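Local coordinates for protein TSSL1 (Pseudomonas aeruginosa, PDB 4B62) that probably fixes the type VI secretion system to the cell wall, this chain being its peptidoglycan-binding, OmpA-like module, at residues V39-G44 and R146-V151. Numbering follows the deposited sequence.
Sequences VVTIRG and RVEITV. With EDO (1,2-ethanediol), chain B.
Thr-41 and Glu-148 face each other in a non-hydrogen-bonded antiparallel pair, their side chains side by side and pointing the same way. The threonine hydroxyl lies against the glutamate's aliphatic part, Thr-41 OG1 to Glu-148 CG 3.8 Å, and one water joins OG1 to Glu-148 OE2, donating to the carboxylate. Glu-148 OE2 also accepts from NE (2.9 Å) and NH2 of Arg-146 in a salt bridge; the guanidinium approaches side-on with the oxygen in its plane, while both nitrogens reach it from one face of the carboxylate. Arg-146 CG sits between the backbone N and carbonyl carbon (chi1 74°), and the chain runs extended from there to NE, bringing CD beside Thr-41 CG2. NH2 also reaches Glu-130 O and NH1 Asn-144 O, so the wide arginine head suits a place where several acceptors converge.

Further along this face, Val-39 packs beside Thr-150, Val-39 CG2 to Thr-150 OG1 3.6 Å. Thr-150 OG1 shares a hydrogen bond (2.8 Å) with O1 of a 1,2-ethanediol, probably from the crystallisation liquor.

Val-40, Ile-42, Val-147 and Ile-149 turn to the other face, all buried and aliphatic, and their beta-branching suits an extended backbone. Ile-42 CD1 meets Ile-149 CD1 at 3.9 Å as the two side chains cross obliquely, and Ile-42 CB rests on Val-147 CG2 (4.0 Å). Leu-62 and Ile-66 of helix 60-72 pack on Ile-42. Between the faces, Val-40 with Ile-149 and Ile-42 with Val-147 form hydrogen-bonded pairs; the Val-40 N to Ile-149 O bond is nearly straight, with N-H...O at 173°.

Strand 37-43 thus joins 146-152 within a mixed five-stranded sheet, one face packed by helix 60-72, an arrangement consistent with the alpha/beta fold of OmpA-like peptidoglycan-binding domains.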
ATOM      1  N   VAL A  39       9.427  -4.397  -1.626  1.00 11.43           N
ATOM      2  CA  VAL A  39       7.991  -4.252  -1.844  1.00 11.12           C
ATOM      3  C   VAL A  39       7.257  -4.547  -0.544  1.00 10.57           C
ATOM      4  O   VAL A  39       7.338  -5.660  -0.010  1.00 10.73           O
ATOM      5  CB  VAL A  39       7.470  -5.178  -2.966  1.00 11.27           C
ATOM      6  CG1 VAL A  39       5.995  -4.888  -3.233  1.00 11.41           C
ATOM      7  CG2 VAL A  39       8.300  -4.994  -4.239  1.00 12.21           C
ATOM      8  N   VAL A  40       6.530  -3.549  -0.043  1.00  9.90           N
ATOM      9  CA  VAL A  40       5.729  -3.704   1.166  1.00  9.47           C
ATOM     10  C   VAL A  40       4.275  -3.855   0.741  1.00  8.53           C
ATOM     11  O   VAL A  40       3.703  -2.953   0.134  1.00 10.18           O
ATOM     12  CB  VAL A  40       5.866  -2.497   2.103  1.00 10.18           C
ATOM     13  CG1 VAL A  40       5.091  -2.747   3.393  1.00 11.23           C
ATOM     14  CG2 VAL A  40       7.329  -2.181   2.385  1.00 12.26           C
ATOM     15  N   THR A  41       3.704  -5.034   1.004  1.00 10.04           N
ATOM     16  CA  THR A  41       2.302  -5.298   0.707  1.00  9.94           C
ATOM     17  C   THR A  41       1.474  -5.085   1.974  1.00  9.93           C
ATOM     18  O   THR A  41       1.795  -5.638   3.024  1.00 11.28           O
ATOM     19  CB  THR A  41       2.086  -6.721   0.186  1.00  9.60           C
ATOM     20  OG1 THR A  41       2.827  -6.902  -1.024  1.00 10.61           O
ATOM     21  CG2 THR A  41       0.619  -6.995  -0.090  1.00 10.59           C
ATOM     22  N   ILE A  42       0.434  -4.272   1.852  1.00 10.00           N
ATOM     23  CA  ILE A  42      -0.450  -3.970   2.969  1.00 10.16           C
ATOM     24  C   ILE A  42      -1.895  -4.184   2.513  1.00 10.26           C
ATOM     25  O   ILE A  42      -2.361  -3.519   1.581  1.00 10.09           O
ATOM     26  CB  ILE A  42      -0.286  -2.523   3.468  1.00  9.96           C
ATOM     27  CG1 ILE A  42       1.186  -2.157   3.650  1.00 11.65           C
ATOM     28  CG2 ILE A  42      -1.085  -2.329   4.757  1.00  9.84           C
ATOM     29  CD1 ILE A  42       1.437  -0.784   4.218  1.00 13.65           C
ATOM     30  N   ARG A  43      -2.608  -5.123   3.142  1.00 10.81           N
ATOM     31  CA  ARG A  43      -4.026  -5.298   2.867  0.52 10.82           C
ATOM     32  C   ARG A  43      -4.754  -3.971   3.130  1.00  9.89           C
ATOM     33  O   ARG A  43      -4.442  -3.253   4.102  1.00 10.08           O
ATOM     34  CB  ARG A  43      -4.642  -6.382   3.763  0.52 13.27           C
ATOM     35  CG  ARG A  43      -4.283  -7.849   3.504  0.52 15.82           C
ATOM     36  CD  ARG A  43      -5.105  -8.691   4.488  0.52 17.86           C
ATOM     37  NE  ARG A  43      -5.071 -10.152   4.359  0.52 15.68           N
ATOM     38  CZ  ARG A  43      -4.175 -10.960   4.932  0.52 15.02           C
ATOM     39  NH1 ARG A  43      -3.172 -10.465   5.649  0.52 17.77           N
ATOM     40  NH2 ARG A  43      -4.270 -12.280   4.765  0.52 11.40           N
ATOM     41  N   GLY A  44      -5.739  -3.662   2.295  1.00  9.54           N
ATOM     42  CA  GLY A  44      -6.548  -2.458   2.502  1.00  9.25           C
ATOM     43  C   GLY A  44      -7.166  -2.402   3.890  1.00  9.82           C
ATOM     44  O   GLY A  44      -7.309  -1.322   4.454  1.00 10.51           O
ATOM     45  N   ARG A 146      -5.522  -4.232  -1.581  1.00  8.21           N
ATOM     46  CA  ARG A 146      -4.215  -3.994  -1.002  1.00  8.82           C
ATOM     47  C   ARG A 146      -3.532  -2.837  -1.705  1.00  8.45           C
ATOM     48  O   ARG A 146      -3.924  -2.442  -2.816  1.00  9.16           O
ATOM     49  CB  ARG A 146      -3.330  -5.245  -1.148  1.00  8.74           C
ATOM     50  CG  ARG A 146      -2.816  -5.466  -2.568  1.00  9.05           C
ATOM     51  CD  ARG A 146      -2.322  -6.873  -2.786  1.00  7.88           C
ATOM     52  NE  ARG A 146      -1.642  -7.023  -4.065  1.00  8.30           N
ATOM     53  CZ  ARG A 146      -2.229  -7.263  -5.235  1.00  8.29           C
ATOM     54  NH1 ARG A 146      -3.543  -7.453  -5.353  1.00  9.39           N
ATOM     55  NH2 ARG A 146      -1.446  -7.357  -6.317  1.00  8.88           N
ATOM     56  N   VAL A 147      -2.494  -2.322  -1.058  1.00  8.38           N
ATOM     57  CA  VAL A 147      -1.501  -1.512  -1.746  1.00  8.53           C
ATOM     58  C   VAL A 147      -0.163  -2.254  -1.710  1.00  8.21           C
ATOM     59  O   VAL A 147       0.134  -2.999  -0.765  1.00  9.27           O
ATOM     60  CB  VAL A 147      -1.340  -0.082  -1.155  1.00  9.40           C
ATOM     61  CG1 VAL A 147      -2.632   0.695  -1.334  1.00 10.33           C
ATOM     62  CG2 VAL A 147      -0.921  -0.100   0.301  1.00 10.43           C
ATOM     63  N   GLU A 148       0.624  -2.055  -2.770  1.00  8.15           N
ATOM     64  CA  GLU A 148       1.996  -2.509  -2.819  1.00  8.41           C
ATOM     65  C   GLU A 148       2.862  -1.273  -2.932  1.00  8.44           C
ATOM     66  O   GLU A 148       2.741  -0.504  -3.892  1.00  9.52           O
ATOM     67  CB  GLU A 148       2.227  -3.475  -3.987  1.00  8.92           C
ATOM     68  CG  GLU A 148       1.475  -4.790  -3.834  1.00  9.05           C
ATOM     69  CD  GLU A 148       1.809  -5.848  -4.888  1.00  9.46           C
ATOM     70  OE1 GLU A 148       2.764  -5.638  -5.684  1.00 11.13           O
ATOM     71  OE2 GLU A 148       1.105  -6.895  -4.906  1.00  9.92           O
ATOM     72  N   ILE A 149       3.726  -1.086  -1.943  1.00  8.17           N
ATOM     73  CA  ILE A 149       4.603   0.071  -1.869  1.00  8.30           C
ATOM     74  C   ILE A 149       6.015  -0.404  -2.246  1.00  9.16           C
ATOM     75  O   ILE A 149       6.639  -1.165  -1.511  1.00  9.62           O
ATOM     76  CB  ILE A 149       4.617   0.676  -0.455  1.00  9.63           C
ATOM     77  CG1 ILE A 149       3.204   1.088  -0.038  1.00 10.15           C
ATOM     78  CG2 ILE A 149       5.553   1.876  -0.378  1.00 10.11           C
ATOM     79  CD1 ILE A 149       3.055   1.404   1.437  1.00 11.03           C
ATOM     80  N   THR A 150       6.499   0.026  -3.406  1.00 10.52           N
ATOM     81  CA  THR A 150       7.795  -0.395  -3.901  1.00 10.41           C
ATOM     82  C   THR A 150       8.779   0.739  -3.713  1.00  9.86           C
ATOM     83  O   THR A 150       8.555   1.836  -4.215  1.00 11.65           O
ATOM     84  CB  THR A 150       7.708  -0.758  -5.395  1.00 10.19           C
ATOM     85  OG1 THR A 150       6.875  -1.910  -5.558  1.00 11.77           O
ATOM     86  CG2 THR A 150       9.075  -1.063  -5.972  1.00 11.60           C
ATOM     87  N   VAL A 151       9.868   0.470  -2.991  1.00 11.15           N
ATOM     88  CA  VAL A 151      10.987   1.405  -2.908  1.00 12.02           C
ATOM     89  C   VAL A 151      12.116   0.813  -3.746  1.00 11.78           C
ATOM     90  O   VAL A 151      12.512  -0.343  -3.576  1.00 13.06           O
ATOM     91  CB  VAL A 151      11.458   1.732  -1.462  1.00 13.68           C
ATOM     92  CG1 VAL A 151      12.039   0.532  -0.762  1.00 18.18           C
ATOM     93  CG2 VAL A 151      12.494   2.851  -1.487  1.00 16.38           C
TER
HETATM   94  C1  EDO B1447       6.071  -4.149  -7.763  1.00 16.91           C
HETATM   95  O1  EDO B1447       7.433  -3.740  -7.538  1.00 13.45           O
HETATM   96  C2  EDO B1447       5.956  -5.513  -8.442  1.00 16.63           C
HETATM   97  O2  EDO B1447       6.558  -6.535  -7.633  1.00 16.26           O
HETATM   98  O   HOH W   1       1.930  -8.664  -2.928  1.00 14.89           O